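Local coordinates for protein pectate lyase 1 (Juniperus ashei, PDB 1PXZ) that cleaves pectate weakly by elimination, as a calcium-dependent pectate lyase of polysaccharide lyase family 1, and is the major allergen of mountain cedar pollen, at residues Val215-Phe219 with Asn220-Pro224; Pro231-Tyr235 with Gly236-Val240. All blocks are in the same frame, centred on the assembly; numbering follows the deposited sequence.

Contact 1. Residues Val215-Phe219 with Asn220-Pro224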
# COMPACT_ATOMS: atom_id res chain seq x y z
N VAL A 215 10.24 -0.95 -3.29
CA VAL A 215 9.02 -0.41 -2.69
C VAL A 215 9.32 0.60 -1.59
O VAL A 215 10.23 0.35 -0.79
CB VAL A 215 8.15 -1.52 -2.07
CG1 VAL A 215 6.94 -0.88 -1.38
CG2 VAL A 215 7.70 -2.51 -3.14
N THR A 216 8.56 1.70 -1.54
CA THR A 216 8.73 2.72 -0.51
C THR A 216 7.52 2.65 0.42
O THR A 216 6.41 2.69 -0.11
CB THR A 216 8.84 4.15 -1.08
OG1 THR A 216 9.99 4.25 -1.94
CG2 THR A 216 9.04 5.20 0.01
N VAL A 217 7.79 2.50 1.71
CA VAL A 217 6.68 2.51 2.69
C VAL A 217 6.88 3.72 3.58
O VAL A 217 7.80 3.65 4.42
CB VAL A 217 6.65 1.21 3.50
CG1 VAL A 217 5.56 1.26 4.58
CG2 VAL A 217 6.44 0.02 2.59
N ALA A 218 6.09 4.79 3.40
CA ALA A 218 6.36 6.03 4.11
C ALA A 218 5.16 6.76 4.70
O ALA A 218 4.11 6.87 4.07
CB ALA A 218 7.08 6.97 3.15
N PHE A 219 5.34 7.32 5.88
CA PHE A 219 4.39 8.18 6.56
C PHE A 219 3.07 7.46 6.88
O PHE A 219 2.01 8.09 6.96
CB PHE A 219 4.09 9.44 5.75
CG PHE A 219 5.34 10.11 5.17
CD1 PHE A 219 6.25 10.68 6.04
CD2 PHE A 219 5.54 10.16 3.80
CE1 PHE A 219 7.40 11.29 5.53
CE2 PHE A 219 6.70 10.75 3.29
CZ PHE A 219 7.62 11.29 4.17
N ASN A 220 3.13 6.16 7.09
CA ASN A 220 1.94 5.37 7.42
C ASN A 220 1.77 5.29 8.94
O ASN A 220 2.76 5.34 9.67
CB ASN A 220 2.02 3.95 6.86
CG ASN A 220 2.23 3.91 5.36
OD1 ASN A 220 3.32 3.65 4.85
ND2 ASN A 220 1.15 4.15 4.62
N GLN A 221 0.53 5.14 9.36
CA GLN A 221 0.21 4.86 10.76
C GLN A 221 -0.07 3.37 10.85
O GLN A 221 -1.04 2.90 10.26
CB GLN A 221 -1.00 5.68 11.27
CG GLN A 221 -1.44 5.19 12.66
CD GLN A 221 -0.38 5.51 13.72
OE1 GLN A 221 0.15 6.61 13.80
NE2 GLN A 221 -0.06 4.55 14.57
N PHE A 222 0.77 2.61 11.56
CA PHE A 222 0.56 1.18 11.70
C PHE A 222 -0.07 0.86 13.04
O PHE A 222 0.61 0.86 14.08
CB PHE A 222 1.91 0.44 11.58
CG PHE A 222 2.37 0.32 10.14
CD1 PHE A 222 1.71 -0.48 9.23
CD2 PHE A 222 3.49 1.02 9.73
CE1 PHE A 222 2.14 -0.60 7.92
CE2 PHE A 222 3.93 0.93 8.40
CZ PHE A 222 3.24 0.15 7.50
N GLY A 223 -1.37 0.60 13.04
CA GLY A 223 -2.05 0.36 14.30
C GLY A 223 -3.03 1.44 14.68
O GLY A 223 -3.21 2.46 13.99
N PRO A 224 -3.75 1.29 15.80
CA PRO A 224 -3.62 0.21 16.77
C PRO A 224 -4.14 -1.16 16.33
O PRO A 224 -4.87 -1.24 15.34
CB PRO A 224 -4.54 0.64 17.93
CG PRO A 224 -4.88 2.06 17.69
CD PRO A 224 -4.78 2.28 16.21
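The side-chain amide of Asn-220 reaches back from the turn to the polar backbone of Ala-218 and to a methyl of Val-217, and so illustrates how a parallel beta-helix fills the inside of a bend. CG of Asn-220 lies 3.7 Å from O of Ala-218. Its first torsion of -56° swings CG away from the carbonyl carbon, folding the amide back toward the strand just left. Phe-219 makes the bend, its positive phi of 63° putting it in the left-handed helical region; its CB stays 3.7 Å from N of Asn-220, while the side chain is carried off the other way.

Val-217 joins the two sides of the bend. With chi1 at 176°, CG1 stands anti to the backbone N, and this branch rather than CG2 meets Phe-222. It approaches the ring at its edge and in its plane, 3.9 Å from CZ, the valine side chain running roughly perpendicular to that of the phenylalanine and leaving stacking on the ring to residues of other coils.

Those neighbours come from adjacent coils: the ring of Phe-222 stacks with Tyr-245 and meets Phe-192 nearly parallel, while Asn-220 touches Asn-190 and lies close to Asn-243, consistent with the asparagine ladder of pectate lyases. Met-199, on strand 198-201, packs on both Val-217 and Phe-222 from across the interior. Strand 214-218 thus bends into strand 221-222 between the matching turns of the coils formed by strand 185-195 and by strands 237-241 and 244-245.

Contact 2. Residues Pro231-Tyr235 with Gly236-Val240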
# COMPACT_ATOMS: atom_id res chain seq x y z
N PRO A 231 6.44 -3.90 6.90
CA PRO A 231 6.03 -5.01 6.04
C PRO A 231 6.68 -6.34 6.38
O PRO A 231 7.62 -6.40 7.17
CB PRO A 231 6.60 -4.55 4.68
CG PRO A 231 7.91 -3.94 5.08
CD PRO A 231 7.67 -3.24 6.39
N ARG A 232 6.19 -7.39 5.74
CA ARG A 232 6.93 -8.64 5.59
C ARG A 232 7.42 -8.67 4.13
O ARG A 232 6.59 -8.67 3.22
CB ARG A 232 6.14 -9.90 5.92
CG ARG A 232 6.98 -11.18 5.90
CD ARG A 232 6.14 -12.38 5.51
NE ARG A 232 6.77 -13.65 5.82
CZ ARG A 232 7.74 -14.21 5.09
NH1 ARG A 232 8.21 -13.62 4.00
NH2 ARG A 232 8.27 -15.38 5.45
N ALA A 233 8.73 -8.71 3.94
CA ALA A 233 9.33 -8.65 2.60
C ALA A 233 10.12 -9.90 2.22
O ALA A 233 10.65 -10.59 3.09
CB ALA A 233 10.27 -7.45 2.58
N ARG A 234 10.24 -10.18 0.93
CA ARG A 234 11.10 -11.23 0.39
C ARG A 234 11.90 -10.72 -0.82
O ARG A 234 11.30 -10.01 -1.63
CB ARG A 234 10.33 -12.42 -0.13
CG ARG A 234 9.58 -13.29 0.84
CD ARG A 234 9.02 -14.52 0.11
NE ARG A 234 8.43 -15.44 1.08
CZ ARG A 234 7.21 -15.36 1.59
NH1 ARG A 234 6.37 -14.40 1.24
NH2 ARG A 234 6.81 -16.28 2.46
N TYR A 235 13.16 -11.10 -0.95
CA TYR A 235 13.98 -10.87 -2.13
C TYR A 235 14.30 -9.44 -2.49
O TYR A 235 15.45 -9.10 -2.81
CB TYR A 235 13.25 -11.48 -3.36
CG TYR A 235 13.39 -12.98 -3.35
CD1 TYR A 235 14.68 -13.51 -3.38
CD2 TYR A 235 12.32 -13.85 -3.29
CE1 TYR A 235 14.89 -14.87 -3.36
CE2 TYR A 235 12.52 -15.23 -3.28
CZ TYR A 235 13.81 -15.72 -3.31
OH TYR A 235 14.07 -17.08 -3.30
N GLY A 236 13.34 -8.51 -2.54
CA GLY A 236 13.69 -7.20 -3.09
C GLY A 236 14.15 -6.17 -2.08
O GLY A 236 14.77 -6.47 -1.06
N LEU A 237 13.83 -4.91 -2.34
CA LEU A 237 14.30 -3.79 -1.52
C LEU A 237 13.12 -3.00 -0.99
O LEU A 237 12.26 -2.62 -1.80
CB LEU A 237 15.15 -2.88 -2.42
CG LEU A 237 15.57 -1.49 -1.96
CD1 LEU A 237 16.44 -1.58 -0.72
CD2 LEU A 237 16.33 -0.78 -3.08
N VAL A 238 13.09 -2.75 0.31
CA VAL A 238 12.01 -1.92 0.83
C VAL A 238 12.59 -0.80 1.69
O VAL A 238 13.32 -1.11 2.63
CB VAL A 238 10.99 -2.69 1.70
CG1 VAL A 238 9.78 -1.78 1.93
CG2 VAL A 238 10.57 -3.99 1.07
N HIS A 239 12.24 0.43 1.38
CA HIS A 239 12.59 1.58 2.21
C HIS A 239 11.42 1.91 3.14
O HIS A 239 10.35 2.30 2.67
CB HIS A 239 12.96 2.78 1.33
CG HIS A 239 13.45 3.98 2.06
ND1 HIS A 239 13.20 5.27 1.67
CD2 HIS A 239 14.19 4.04 3.21
CE1 HIS A 239 13.76 6.11 2.52
NE2 HIS A 239 14.37 5.40 3.47
N VAL A 240 11.62 1.73 4.43
CA VAL A 240 10.56 1.96 5.43
C VAL A 240 10.86 3.25 6.18
O VAL A 240 11.73 3.24 7.05
CB VAL A 240 10.43 0.77 6.39
CG1 VAL A 240 9.27 0.96 7.37
CG2 VAL A 240 10.21 -0.54 5.64
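Gly-236 N donates to the carbonyl O of Arg-234 at 2.7 Å, the one hydrogen bond across this tight corner. The single intervening residue, Tyr-235, has phi 64° and psi -48°, which with the bond defines a classic gamma turn. So small a ring cannot present the donor end-on: it meets the carbonyl at a C=O...N angle of 100°, tilted out of the carbonyl plane. Gly-236, without a side chain, then leads the chain into the next strand.

Beyond the corner the two arms run roughly antiparallel, yet they are too far apart to pair as strands, with the CA atoms of Pro-231 and Val-240 8.3 Å apart. Apolar side chains fill the interval. Val-238 divides its branches: CG2 rests 3.8 Å from CB of Ala-233, while CG1 faces CG of Pro-231 at a looser 4.3 Å. Pro-231 also sets CD against CG2 of Val-240, 3.8 Å away, the two lying alongside but running opposite ways. Leu-201 packs on both Pro-231 and Val-238.

With its first arm and bend in an experimentally mapped IgE-binding region, the corner passes the chain from one sheet of the parallel beta-helix to the next.

Overall arrangement
Contacts 1 and 2 are two corners in series along the winding chain, and they share a wall: strands 214-218 and 237-241 are parallel neighbours, with probable backbone hydrogen bonds from N of Val-217 to O of His-239 and from N of His-239 to O of Val-215. Between them, CG2 of Val-217 packs on CG1 of Val-238. Both are largely buried, but contact 1 lies nearer the centre of the chain, and contact 2 has two partly exposed touching residues, Arg-234 and Tyr-235, against one in contact 1. The chemistry differs accordingly. The 215-224 bend combines an amide with an aromatic ring, both repeated in adjacent coils; the 231-240 corner relies on one backbone bond and aliphatic groups.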